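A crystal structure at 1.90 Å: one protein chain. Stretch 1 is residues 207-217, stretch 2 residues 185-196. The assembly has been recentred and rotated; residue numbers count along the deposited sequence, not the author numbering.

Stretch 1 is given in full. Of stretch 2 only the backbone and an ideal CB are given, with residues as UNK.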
# COMPACT_ATOMS: atom_id res chain seq x y z
N ALA A 207 15.83 -4.80 -1.89
CA ALA A 207 15.07 -3.60 -2.31
C ALA A 207 14.33 -2.91 -1.17
O ALA A 207 14.23 -1.68 -1.13
CB ALA A 207 14.09 -3.90 -3.48
N TYR A 208 13.85 -3.70 -0.21
CA TYR A 208 13.11 -3.12 0.91
C TYR A 208 14.04 -2.34 1.80
O TYR A 208 13.69 -1.28 2.28
CB TYR A 208 12.41 -4.20 1.74
CG TYR A 208 11.32 -4.96 1.00
CD1 TYR A 208 10.88 -4.53 -0.25
CD2 TYR A 208 10.73 -6.07 1.56
CE1 TYR A 208 9.87 -5.23 -0.95
CE2 TYR A 208 9.71 -6.77 0.89
CZ TYR A 208 9.29 -6.34 -0.37
OH TYR A 208 8.29 -7.02 -1.05
N LEU A 209 15.26 -2.85 1.99
CA LEU A 209 16.28 -2.16 2.78
C LEU A 209 16.66 -0.84 2.10
O LEU A 209 16.80 0.21 2.75
CB LEU A 209 17.51 -3.09 2.94
CG LEU A 209 18.77 -2.63 3.70
CD1 LEU A 209 18.58 -2.57 5.20
CD2 LEU A 209 19.87 -3.61 3.36
N ALA A 210 16.87 -0.91 0.79
CA ALA A 210 17.17 0.27 -0.02
C ALA A 210 16.02 1.28 0.01
O ALA A 210 16.25 2.50 0.11
CB ALA A 210 17.48 -0.16 -1.50
N PHE A 211 14.78 0.80 -0.07
CA PHE A 211 13.67 1.74 0.08
C PHE A 211 13.63 2.37 1.48
O PHE A 211 13.46 3.58 1.62
CB PHE A 211 12.35 1.04 -0.25
CG PHE A 211 11.21 1.98 -0.49
CD1 PHE A 211 10.78 2.27 -1.80
CD2 PHE A 211 10.54 2.56 0.57
CE1 PHE A 211 9.72 3.16 -2.01
CE2 PHE A 211 9.45 3.43 0.37
CZ PHE A 211 9.05 3.75 -0.93
N MET A 212 13.79 1.55 2.53
CA MET A 212 13.94 2.13 3.89
C MET A 212 15.03 3.21 3.98
O MET A 212 14.84 4.25 4.61
CB MET A 212 14.21 1.02 4.94
CG MET A 212 13.80 1.46 6.38
SD MET A 212 13.84 0.19 7.69
CE MET A 212 15.46 -0.48 7.48
N LYS A 213 16.18 2.96 3.36
CA LYS A 213 17.29 3.93 3.39
C LYS A 213 16.87 5.25 2.77
O LYS A 213 17.20 6.34 3.29
CB LYS A 213 18.50 3.37 2.67
CG LYS A 213 19.83 3.94 3.16
CD LYS A 213 20.95 3.46 2.28
CE LYS A 213 22.25 4.17 2.64
NZ LYS A 213 23.41 3.37 2.11
N LEU A 214 16.13 5.18 1.66
CA LEU A 214 15.61 6.38 1.00
C LEU A 214 14.67 7.14 1.92
O LEU A 214 14.68 8.38 1.96
CB LEU A 214 14.89 6.00 -0.31
CG LEU A 214 15.75 5.53 -1.49
CD1 LEU A 214 14.86 5.14 -2.65
CD2 LEU A 214 16.73 6.65 -1.87
N VAL A 215 13.82 6.41 2.63
CA VAL A 215 12.96 7.04 3.63
C VAL A 215 13.84 7.63 4.77
O VAL A 215 13.65 8.76 5.18
CB VAL A 215 11.94 6.03 4.21
CG1 VAL A 215 11.17 6.65 5.36
CG2 VAL A 215 10.94 5.62 3.09
N PHE A 216 14.80 6.86 5.24
CA PHE A 216 15.68 7.38 6.32
C PHE A 216 16.33 8.74 5.92
O PHE A 216 16.33 9.73 6.67
CB PHE A 216 16.76 6.35 6.62
CG PHE A 216 17.78 6.84 7.60
CD1 PHE A 216 17.55 6.73 8.97
CD2 PHE A 216 18.96 7.45 7.17
CE1 PHE A 216 18.49 7.21 9.89
CE2 PHE A 216 19.90 7.93 8.09
CZ PHE A 216 19.65 7.80 9.44
N GLN A 217 16.87 8.78 4.71
CA GLN A 217 17.57 9.97 4.24
C GLN A 217 16.70 11.20 4.26
O GLN A 217 17.15 12.25 4.68
CB GLN A 217 18.20 9.74 2.86
CG GLN A 217 19.27 8.63 2.89
CD GLN A 217 19.87 8.34 1.53
OE1 GLN A 217 21.04 7.92 1.44
NE2 GLN A 217 19.10 8.56 0.45
N UNK A 185 10.67 4.86 14.25
CA UNK A 185 9.28 4.52 13.93
C UNK A 185 8.94 4.88 12.48
O UNK A 185 8.28 4.13 11.77
CB UNK A 185 8.33 5.24 14.89
N UNK A 186 9.43 6.04 12.04
CA UNK A 186 9.10 6.55 10.70
C UNK A 186 9.66 5.64 9.60
O UNK A 186 9.07 5.52 8.55
CB UNK A 186 9.64 7.97 10.53
N UNK A 187 10.81 5.01 9.84
CA UNK A 187 11.42 4.15 8.83
C UNK A 187 10.85 2.77 8.79
O UNK A 187 10.81 2.14 7.72
CB UNK A 187 12.93 4.05 9.06
N UNK A 188 10.43 2.25 9.95
CA UNK A 188 9.95 0.88 9.99
C UNK A 188 8.44 0.76 9.79
O UNK A 188 7.98 -0.11 9.07
CB UNK A 188 10.34 0.24 11.32
N UNK A 189 7.68 1.62 10.46
CA UNK A 189 6.20 1.43 10.55
C UNK A 189 5.35 1.58 9.26
O UNK A 189 4.52 0.71 8.94
CB UNK A 189 5.66 2.44 11.56
N UNK A 190 5.50 2.72 8.56
CA UNK A 190 4.81 2.90 7.30
C UNK A 190 5.19 1.82 6.30
O UNK A 190 4.31 1.35 5.58
CB UNK A 190 5.11 4.28 6.72
N UNK A 191 6.48 1.44 6.25
CA UNK A 191 6.92 0.46 5.26
C UNK A 191 6.34 -0.90 5.49
O UNK A 191 5.92 -1.57 4.54
CB UNK A 191 8.45 0.36 5.25
N UNK A 192 6.35 -1.35 6.75
CA UNK A 192 5.77 -2.63 7.11
C UNK A 192 4.26 -2.66 6.89
O UNK A 192 3.69 -3.68 6.49
CB UNK A 192 6.09 -2.95 8.57
N UNK A 193 3.61 -1.54 7.15
CA UNK A 193 2.19 -1.43 6.96
C UNK A 193 1.86 -1.62 5.49
O UNK A 193 0.87 -2.24 5.17
CB UNK A 193 1.68 -0.08 7.47
N UNK A 194 2.67 -1.07 4.59
CA UNK A 194 2.31 -1.25 3.16
C UNK A 194 2.65 -2.65 2.62
O UNK A 194 1.87 -3.25 1.84
CB UNK A 194 3.03 -0.20 2.31
N UNK A 195 3.81 -3.17 3.02
CA UNK A 195 4.31 -4.44 2.47
C UNK A 195 3.69 -5.64 3.19
O UNK A 195 3.74 -6.76 2.69
CB UNK A 195 5.84 -4.50 2.58
N UNK A 196 3.12 -5.35 4.36
CA UNK A 196 2.59 -6.35 5.29
C UNK A 196 3.58 -7.49 5.56
O UNK A 196 3.26 -8.67 5.38
CB UNK A 196 1.28 -6.93 4.74

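The helices cross at 132° between their N-to-C directions, with axes approaching to 9.2 Å. Positions 185 and 186 lie near one end of the contact. The ideal CB at either has nothing of stretch 1 within 5.5 Å, so many side chains would suit; they are Asn185 and Ala186. The backbone of the latter matters more, its O lying 4.0 Å from CG1 of Val215.

Position 187 is where the backbones come nearest, the CA of 187 lying 5.9 Å from Met212 CA. CA-to-CB points sideways, and the ideal CB is 3.8 Å from Met212 CG, 4.9 Å from Val215 CG1 and 5.1 Å from Phe216 CB. A small residue such as alanine, serine or cysteine would suit so tight a site. It is Cys187, in the m rotamer, which places SG 3.8 Å from Phe216 CB and at the edge of that ring, 5.2 Å from its centroid. Its backbone O lies 3.3 Å from Met212 CG, an apolar neighbour that leaves the carbonyl without a hydrogen bond across the contact.

At 188 CA-to-CB points away, yet the ideal CB is 5.0 Å from Met212 SD, so an aliphatic side chain could still graze the thioether. Ile188 does, CG1 reaching to 4.3 Å from Met212 SD. Positions 189 and 190 are out of reach, and stretch 1 sets no preference. They are Asn189 and Pro190; proline has no amide hydrogen to give to the preceding turn, in keeping with the kink here.

Position 191 points toward stretch 1, but its ideal CB has nothing within 5.5 Å. The space is lined by Phe211, Met212 and Val215, and invites a long apolar side chain: leucine, methionine or perhaps isoleucine. Leu191 fills it, with chi1 at -95°, between wells, and chi2 p. Its CD1 is 3.8 Å from Val215 CG2, while its CD2 is 3.7 Å from Met212 CB and 4.0 Å from Phe211 CD2. It gives up 84 Å², the largest share of any residue here.

Positions 192, 193 and 194 are out of reach and leave the choice open; they are Thr192, Ala193 and Leu194.

Position 195 points toward stretch 1 again, its ideal CB 4.8 Å from Tyr208 CE2. The ring offers a face, which a branched aliphatic or another flat side chain could cover. Leu195 (chi1 m, chi2 t) lays CD1 3.8 Å from the ring centroid, 8° off the normal, a CH-pi contact; its CD2 is 3.7 Å from Tyr208 CZ.

At 196 phi turns positive (49°), which glycine, asparagine or other residues can adopt as a helix ends. Gln196 does so, out of reach of stretch 1.

Stretch 2 (185-196) NACINPLTALLQ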
# COMPACT_ATOMS: atom_id res chain seq x y z
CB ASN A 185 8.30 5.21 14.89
CG ASN A 185 8.44 4.72 16.35
OD1 ASN A 185 8.00 5.40 17.27
ND2 ASN A 185 9.06 3.57 16.54
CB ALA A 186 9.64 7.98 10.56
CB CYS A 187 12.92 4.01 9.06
SG CYS A 187 13.81 5.48 8.80
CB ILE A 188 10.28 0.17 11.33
CG1 ILE A 188 11.80 0.02 11.52
CG2 ILE A 188 9.61 -1.22 11.36
CD1 ILE A 188 12.21 -0.52 12.96
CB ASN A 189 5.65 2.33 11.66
CG ASN A 189 6.03 1.82 13.08
OD1 ASN A 189 6.89 0.96 13.24
ND2 ASN A 189 5.39 2.38 14.10
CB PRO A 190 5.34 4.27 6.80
CG PRO A 190 5.85 4.98 8.02
CD PRO A 190 6.28 3.90 8.98
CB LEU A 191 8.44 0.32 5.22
CG LEU A 191 9.19 1.14 4.18
CD1 LEU A 191 9.10 2.61 4.52
CD2 LEU A 191 10.65 0.72 4.13
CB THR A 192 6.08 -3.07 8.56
OG1 THR A 192 5.64 -2.07 9.47
CG2 THR A 192 7.57 -3.32 8.77
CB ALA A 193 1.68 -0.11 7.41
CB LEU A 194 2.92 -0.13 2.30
CG LEU A 194 2.06 1.12 2.15
CD1 LEU A 194 2.61 2.32 2.88
CD2 LEU A 194 1.95 1.47 0.66
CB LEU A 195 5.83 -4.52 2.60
CG LEU A 195 6.62 -3.48 1.79
CD1 LEU A 195 8.02 -3.32 2.34
CD2 LEU A 195 6.65 -3.80 0.30
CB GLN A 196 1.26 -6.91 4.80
CG GLN A 196 0.20 -5.87 4.59
CD GLN A 196 -1.13 -6.50 4.29
OE1 GLN A 196 -1.26 -7.74 4.36
NE2 GLN A 196 -2.11 -5.68 3.95
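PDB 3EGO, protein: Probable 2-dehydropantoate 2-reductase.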